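Local atomic coordinates of FMN-dependent nitronate monooxygenase (Shewanella oneidensis, PDB entry 5LSM), a protein that probably uses FMN to oxidise propionate 3-nitronate with molecular oxygen, yielding 3-oxopropanoate, nitrate, nitrite and hydrogen peroxide, a detoxifying reaction. Residues A84-Q89 and A293-P298; P275-V280 and C324-S329. All blocks are in the same frame, centred on the assembly; numbering follows the deposited sequence.

Contact 1 of 2, residues A84-Q89 and A293-P298; sequences AAWLEQ and AVPDFP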
ATOM      1  N   ALA A  84      22.000  21.589 -13.541  1.00 46.38           N
ATOM      2  CA  ALA A  84      22.003  23.038 -13.527  1.00 41.08           C
ATOM      3  C   ALA A  84      20.582  23.591 -13.571  1.00 37.34           C
ATOM      4  O   ALA A  84      20.289  24.583 -12.919  1.00 38.69           O
ATOM      5  CB  ALA A  84      22.814  23.558 -14.706  1.00 48.54           C
ATOM      6  N   ALA A  85      19.691  22.945 -14.325  1.00 36.31           N
ATOM      7  CA  ALA A  85      18.271  23.371 -14.384  1.00 35.32           C
ATOM      8  C   ALA A  85      17.525  23.168 -13.067  1.00 37.15           C
ATOM      9  O   ALA A  85      16.580  23.897 -12.764  1.00 44.12           O
ATOM     10  CB  ALA A  85      17.539  22.650 -15.502  1.00 32.12           C
ATOM     11  N   TRP A  86      17.883  22.108 -12.346  1.00 35.42           N
ATOM     12  CA  TRP A  86      17.274  21.807 -11.055  1.00 35.28           C
ATOM     13  C   TRP A  86      17.738  22.835 -10.041  1.00 37.13           C
ATOM     14  O   TRP A  86      16.942  23.355  -9.261  1.00 37.37           O
ATOM     15  CB  TRP A  86      17.672  20.387 -10.595  1.00 36.15           C
ATOM     16  CG  TRP A  86      17.082  19.981  -9.302  1.00 29.93           C
ATOM     17  CD1 TRP A  86      17.751  19.565  -8.205  1.00 30.37           C
ATOM     18  CD2 TRP A  86      15.686  19.977  -8.955  1.00 30.82           C
ATOM     19  NE1 TRP A  86      16.870  19.321  -7.180  1.00 32.64           N
ATOM     20  CE2 TRP A  86      15.593  19.553  -7.622  1.00 30.04           C
ATOM     21  CE3 TRP A  86      14.511  20.290  -9.647  1.00 30.64           C
ATOM     22  CZ2 TRP A  86      14.371  19.422  -6.962  1.00 33.06           C
ATOM     23  CZ3 TRP A  86      13.298  20.165  -8.991  1.00 33.53           C
ATOM     24  CH2 TRP A  86      13.239  19.744  -7.657  1.00 35.76           C
ATOM     25  N   LEU A  87      19.034  23.132 -10.074  1.00 40.66           N
ATOM     26  CA  LEU A  87      19.627  24.163  -9.219  1.00 41.91           C
ATOM     27  C   LEU A  87      18.903  25.494  -9.408  1.00 42.19           C
ATOM     28  O   LEU A  87      18.539  26.156  -8.434  1.00 40.28           O
ATOM     29  CB  LEU A  87      21.121  24.318  -9.551  1.00 42.90           C
ATOM     30  CG  LEU A  87      22.160  24.340  -8.425  1.00 43.08           C
ATOM     31  CD1 LEU A  87      21.729  23.540  -7.205  1.00 45.76           C
ATOM     32  CD2 LEU A  87      23.489  23.819  -8.954  1.00 44.36           C
ATOM     33  N   GLU A  88      18.633  25.835 -10.666  1.00 43.50           N
ATOM     34  CA  GLU A  88      17.949  27.079 -11.017  1.00 44.91           C
ATOM     35  C   GLU A  88      16.569  27.121 -10.397  1.00 40.71           C
ATOM     36  O   GLU A  88      16.129  28.162  -9.920  1.00 43.85           O
ATOM     37  CB  GLU A  88      17.825  27.191 -12.546  1.00 51.05           C
ATOM     38  CG  GLU A  88      17.325  28.535 -13.047  1.00 53.63           C
ATOM     39  CD  GLU A  88      16.971  28.515 -14.524  1.00 61.53           C
ATOM     40  OE1 GLU A  88      17.403  27.580 -15.241  1.00 64.53           O
ATOM     41  OE2 GLU A  88      16.273  29.450 -14.975  1.00 60.27           O
ATOM     42  N   GLN A  89      15.878  25.987 -10.435  1.00 37.16           N
ATOM     43  CA  GLN A  89      14.552  25.862  -9.828  1.00 36.76           C
ATOM     44  C   GLN A  89      14.517  26.105  -8.311  1.00 34.81           C
ATOM     45  O   GLN A  89      13.507  26.561  -7.773  1.00 35.10           O
ATOM     46  CB  GLN A  89      14.010  24.476 -10.092  1.00 41.39           C
ATOM     47  CG  GLN A  89      13.745  24.182 -11.546  1.00 39.44           C
ATOM     48  CD  GLN A  89      12.413  23.503 -11.731  1.00 45.71           C
ATOM     49  OE1 GLN A  89      11.429  23.833 -11.054  1.00 50.41           O
ATOM     50  NE2 GLN A  89      12.377  22.523 -12.614  1.00 48.97           N
ATOM     51  N   ALA A 293      11.857  16.705 -12.963  1.00 40.47           N
ATOM     52  CA  ALA A 293      13.052  17.520 -13.273  1.00 37.97           C
ATOM     53  C   ALA A 293      14.304  17.215 -12.420  1.00 35.98           C
ATOM     54  O   ALA A 293      15.383  17.700 -12.720  1.00 42.93           O
ATOM     55  CB  ALA A 293      12.698  18.995 -13.143  1.00 38.14           C
ATOM     56  N   VAL A 294      14.148  16.443 -11.349  1.00 35.39           N
ATOM     57  CA  VAL A 294      15.255  16.080 -10.476  1.00 32.97           C
ATOM     58  C   VAL A 294      16.268  15.176 -11.182  1.00 32.06           C
ATOM     59  O   VAL A 294      15.894  14.253 -11.876  1.00 30.84           O
ATOM     60  CB  VAL A 294      14.737  15.352  -9.230  1.00 35.85           C
ATOM     61  CG1 VAL A 294      15.865  15.076  -8.245  1.00 35.22           C
ATOM     62  CG2 VAL A 294      13.640  16.180  -8.576  1.00 41.66           C
ATOM     63  N   PRO A 295      17.566  15.440 -10.991  1.00 36.22           N
ATOM     64  CA  PRO A 295      18.545  14.579 -11.634  1.00 36.18           C
ATOM     65  C   PRO A 295      18.531  13.130 -11.139  1.00 38.32           C
ATOM     66  O   PRO A 295      18.095  12.838 -10.015  1.00 29.29           O
ATOM     67  CB  PRO A 295      19.890  15.247 -11.306  1.00 34.23           C
ATOM     68  CG  PRO A 295      19.606  16.240 -10.238  1.00 35.92           C
ATOM     69  CD  PRO A 295      18.185  16.638 -10.396  1.00 38.87           C
ATOM     70  N   ASP A 296      19.097  12.249 -11.955  1.00 41.98           N
ATOM     71  CA  ASP A 296      19.166  10.842 -11.626  1.00 43.72           C
ATOM     72  C   ASP A 296      19.930  10.592 -10.326  1.00 41.28           C
ATOM     73  O   ASP A 296      20.807  11.356  -9.948  1.00 39.45           O
ATOM     74  CB  ASP A 296      19.803  10.062 -12.768  1.00 47.21           C
ATOM     75  CG  ASP A 296      18.929  10.018 -14.001  1.00 51.63           C
ATOM     76  OD1 ASP A 296      17.704  10.228 -13.867  1.00 44.44           O
ATOM     77  OD2 ASP A 296      19.473   9.768 -15.100  1.00 52.82           O
ATOM     78  N   PHE A 297      19.485   9.563  -9.614  1.00 38.56           N
ATOM     79  CA  PHE A 297      20.118   9.056  -8.408  1.00 36.15           C
ATOM     80  C   PHE A 297      21.587   8.655  -8.649  1.00 35.32           C
ATOM     81  O   PHE A 297      21.874   7.933  -9.600  1.00 33.39           O
ATOM     82  CB  PHE A 297      19.303   7.840  -7.941  1.00 34.48           C
ATOM     83  CG  PHE A 297      19.820   7.198  -6.711  1.00 32.83           C
ATOM     84  CD1 PHE A 297      19.519   7.727  -5.464  1.00 33.91           C
ATOM     85  CD2 PHE A 297      20.638   6.079  -6.792  1.00 37.61           C
ATOM     86  CE1 PHE A 297      20.031   7.161  -4.312  1.00 36.00           C
ATOM     87  CE2 PHE A 297      21.132   5.480  -5.642  1.00 39.43           C
ATOM     88  CZ  PHE A 297      20.824   6.023  -4.399  1.00 42.74           C
ATOM     89  N   PRO A 298      22.514   9.079  -7.760  1.00 36.23           N
ATOM     90  CA  PRO A 298      22.310   9.840  -6.526  1.00 40.44           C
ATOM     91  C   PRO A 298      22.649  11.339  -6.604  1.00 39.62           C
ATOM     92  O   PRO A 298      23.008  11.943  -5.587  1.00 36.83           O
ATOM     93  CB  PRO A 298      23.273   9.158  -5.553  1.00 39.39           C
ATOM     94  CG  PRO A 298      24.422   8.792  -6.416  1.00 37.03           C
ATOM     95  CD  PRO A 298      23.831   8.415  -7.751  1.00 38.54           C
TER
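The C-terminal part of helix 80-89 meets the loop 293-298 mainly through one aromatic side chain, with no hydrogen bond between the two. W86 does most of the work. Its CG stands anti to the backbone N (chi1 -179°), which sends the indole out from the helix to the loop. V294 CG2 sits over one face of the six-membered ring, 3.8 Å from its centroid and 16° off the normal, a CH-pi contact; this methyl lies nearest the rim atoms CZ2 and CH2. At the pyrrole end P295 CD comes within 3.7 Å of W86 CD1, the two side chains crossing at about a right angle. A293 CB packs loosely against CE3 of W86, 4.1 Å away. One turn further on, Q89 bends at chi2 (-135°) and brings its NE2 to 3.6 Å from A293 CB, an amide against a methyl at the more exposed margin. This is plain helix-on-loop packing, away from the FMN site. N291 OD1 accepts a hydrogen bond from A293 N. W86 also touches F283 and M287 of helix 282-287 and A303 of helix 301-313, so its buried indole is wedged between the connecting loop and the two helices it joins.

Contact 2 of 2, residues P275-V280 and C324-S329; sequences PARGIV and CGQNAS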
ATOM      1  N   PRO A 275      12.663   7.491  -5.952  1.00 25.53           N
ATOM      2  CA  PRO A 275      11.513   7.433  -5.030  1.00 26.88           C
ATOM      3  C   PRO A 275      11.883   6.884  -3.644  1.00 28.93           C
ATOM      4  O   PRO A 275      12.395   5.773  -3.540  1.00 30.18           O
ATOM      5  CB  PRO A 275      10.551   6.481  -5.720  1.00 24.33           C
ATOM      6  CG  PRO A 275      10.931   6.514  -7.144  1.00 27.33           C
ATOM      7  CD  PRO A 275      12.412   6.762  -7.197  1.00 25.12           C
ATOM      8  N   ALA A 276      11.634   7.673  -2.604  1.00 26.61           N
ATOM      9  CA  ALA A 276      11.812   7.224  -1.233  1.00 27.31           C
ATOM     10  C   ALA A 276      10.683   7.770  -0.354  1.00 29.36           C
ATOM     11  O   ALA A 276      10.193   8.886  -0.596  1.00 26.37           O
ATOM     12  CB  ALA A 276      13.160   7.693  -0.707  1.00 25.56           C
ATOM     13  N   ARG A 277      10.289   7.002   0.671  1.00 25.06           N
ATOM     14  CA  ARG A 277       9.164   7.395   1.529  1.00 27.81           C
ATOM     15  C   ARG A 277       9.661   8.138   2.758  1.00 29.05           C
ATOM     16  O   ARG A 277      10.487   7.619   3.531  1.00 21.99           O
ATOM     17  CB  ARG A 277       8.325   6.181   1.961  1.00 28.82           C
ATOM     18  CG  ARG A 277       7.111   6.543   2.822  1.00 30.48           C
ATOM     19  CD  ARG A 277       6.265   5.318   3.229  1.00 27.68           C
ATOM     20  NE  ARG A 277       5.593   4.726   2.069  1.00 29.46           N
ATOM     21  CZ  ARG A 277       4.545   5.257   1.430  1.00 26.25           C
ATOM     22  NH1 ARG A 277       3.958   6.354   1.877  1.00 27.47           N
ATOM     23  NH2 ARG A 277       4.083   4.681   0.339  1.00 25.99           N
ATOM     24  N   GLY A 278       9.127   9.340   2.961  1.00 28.26           N
ATOM     25  CA  GLY A 278       9.470  10.126   4.135  1.00 25.22           C
ATOM     26  C   GLY A 278       8.321  10.984   4.609  1.00 23.91           C
ATOM     27  O   GLY A 278       7.432  11.281   3.852  1.00 22.27           O
ATOM     28  N   ILE A 279       8.348  11.373   5.882  1.00 23.60           N
ATOM     29  CA  ILE A 279       7.364  12.293   6.419  1.00 26.60           C
ATOM     30  C   ILE A 279       7.264  13.528   5.521  1.00 29.22           C
ATOM     31  O   ILE A 279       8.277  13.995   5.005  1.00 32.69           O
ATOM     32  CB  ILE A 279       7.711  12.708   7.855  1.00 27.39           C
ATOM     33  CG1 ILE A 279       7.651  11.490   8.780  1.00 28.03           C
ATOM     34  CG2 ILE A 279       6.724  13.758   8.349  1.00 27.28           C
ATOM     35  CD1 ILE A 279       8.437  11.649  10.047  1.00 28.81           C
ATOM     36  N   VAL A 280       6.034  13.978   5.249  1.00 30.59           N
ATOM     37  CA  VAL A 280       5.791  15.029   4.250  1.00 32.75           C
ATOM     38  C   VAL A 280       6.195  16.363   4.845  1.00 33.16           C
ATOM     39  O   VAL A 280       5.777  16.690   5.954  1.00 33.13           O
ATOM     40  CB  VAL A 280       4.306  15.085   3.796  1.00 34.97           C
ATOM     41  CG1 VAL A 280       3.985  16.399   3.089  1.00 31.92           C
ATOM     42  CG2 VAL A 280       3.980  13.904   2.884  1.00 35.35           C
ATOM     43  N   CYS A 324      10.668   7.209   6.776  1.00 24.18           N
ATOM     44  CA  CYS A 324       9.653   6.726   7.732  1.00 25.38           C
ATOM     45  C   CYS A 324       8.566   5.995   6.944  1.00 25.30           C
ATOM     46  O   CYS A 324       8.201   6.412   5.859  1.00 25.48           O
ATOM     47  CB  CYS A 324       9.025   7.880   8.539  1.00 26.82           C
ATOM     48  SG  CYS A 324       7.719   7.395   9.725  1.00 26.60           S
ATOM     49  N   GLY A 325       8.132   4.850   7.453  1.00 24.73           N
ATOM     50  CA  GLY A 325       7.097   4.063   6.806  1.00 24.29           C
ATOM     51  C   GLY A 325       5.726   4.565   7.184  1.00 22.16           C
ATOM     52  O   GLY A 325       5.596   5.563   7.855  1.00 25.10           O
ATOM     53  N   GLN A 326       4.701   3.853   6.767  1.00 22.80           N
ATOM     54  CA  GLN A 326       3.341   4.320   6.950  1.00 24.89           C
ATOM     55  C   GLN A 326       2.766   3.957   8.302  1.00 24.02           C
ATOM     56  O   GLN A 326       1.598   4.253   8.579  1.00 29.20           O
ATOM     57  CB  GLN A 326       2.433   3.760   5.865  1.00 27.75           C
ATOM     58  CG  GLN A 326       2.600   4.422   4.517  1.00 31.04           C
ATOM     59  CD  GLN A 326       1.514   3.996   3.537  1.00 35.72           C
ATOM     60  OE1 GLN A 326       1.134   2.819   3.472  1.00 33.04           O
ATOM     61  NE2 GLN A 326       1.003   4.951   2.785  1.00 29.66           N
ATOM     62  N   ASN A 327       3.571   3.341   9.150  1.00 23.51           N
ATOM     63  CA  ASN A 327       3.161   3.058  10.528  1.00 25.99           C
ATOM     64  C   ASN A 327       4.282   3.454  11.468  1.00 27.28           C
ATOM     65  O   ASN A 327       5.256   2.721  11.617  1.00 29.84           O
ATOM     66  CB  ASN A 327       2.818   1.564  10.699  1.00 25.30           C
ATOM     67  CG  ASN A 327       2.007   1.286  11.953  1.00 24.03           C
ATOM     68  OD1 ASN A 327       1.970   2.087  12.875  1.00 26.67           O
ATOM     69  ND2 ASN A 327       1.335   0.152  11.975  1.00 23.79           N
ATOM     70  N   ALA A 328       4.187   4.661  12.012  1.00 26.31           N
ATOM     71  CA  ALA A 328       5.154   5.147  12.970  1.00 26.46           C
ATOM     72  C   ALA A 328       4.808   4.748  14.406  1.00 27.86           C
ATOM     73  O   ALA A 328       5.552   5.044  15.318  1.00 30.14           O
ATOM     74  CB  ALA A 328       5.270   6.659  12.861  1.00 27.13           C
ATOM     75  N   SER A 329       3.702   4.047  14.612  1.00 27.08           N
ATOM     76  CA  SER A 329       3.186   3.849  15.965  1.00 27.76           C
ATOM     77  C   SER A 329       4.035   2.887  16.820  1.00 30.28           C
ATOM     78  O   SER A 329       3.738   2.689  17.996  1.00 32.46           O
ATOM     79  CB  SER A 329       1.752   3.329  15.904  1.00 25.68           C
ATOM     80  OG  SER A 329       1.735   1.955  15.540  1.00 26.69           O
TER
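Strand 276-279, the middle strand of a three-stranded antiparallel sheet, packs here against the irregular loop 324-329 beside the FMN site of a TIM-barrel-family flavoprotein. One backbone hydrogen bond joins the segments, from C324 N to R277 O (3.3 Å), with the donor lying above the carbonyl plane. The R277 side chain then runs along the loop. With CG anti to the backbone N (chi1 -178°), its methylenes pass C324 O, which lies 3.2 Å from R277 CG, and CD continues to 3.9 Å from G325 CA. A bend at chi3 (-68°) turns the guanidinium toward Q326, whose CG rests 3.4 Å above one face, toward its rim. The guanidinium and amide planes are 44° apart; R277 NH1 and Q326 NE2 are both donors and merely pack. Further along the strand, I279 CG1 meets C324 CB at 3.9 Å, both side chains also touching helix 251-258.

The guanidinium is fixed by L177 O, which accepts from NE, and by T265 OG1, which accepts from NH1. An alanine in place of R277 would probably disturb how Q326 and loop 324-329 are seated, since the guanidinium face and its bonds to L177 and T265 would go. Around the loop, FMN touches C324, and G325 N donates to OG1 of T239, an FMN-binding residue. Q326 O accepts from Q203 NE2 of the second subunit, so the loop connects cofactor site and dimer interface. The end of the loop forms an Asx turn, N327 OD1 accepting from S329 N at 3.1 Å; the same OD1 also takes S329 OG at 2.7 Å, a second bond in its carbonyl plane.

Overall arrangement
Contacts 1 and 2 interleave along the chain: 84-89 comes first, then 275-280, 293-298 and 324-329, so each contact closes a loop that overlaps the other's. Their centres lie 23 Å apart and their nearest atoms about 7 Å, without touching. Contact 1 is peripheral, its centre 23 Å from that of the chain, where helix 80-89 packs on the region between helices 282-287 and 301-313. Contact 2 is more central, 12 Å out, where loop 324-329, beside the small antiparallel sheet and FMN, also meets the second subunit. Contact 1 joins the helix that follows strand 66-71 to the loop before helix 301-313; contact 2 joins strand 276-279 to the loop after that helix.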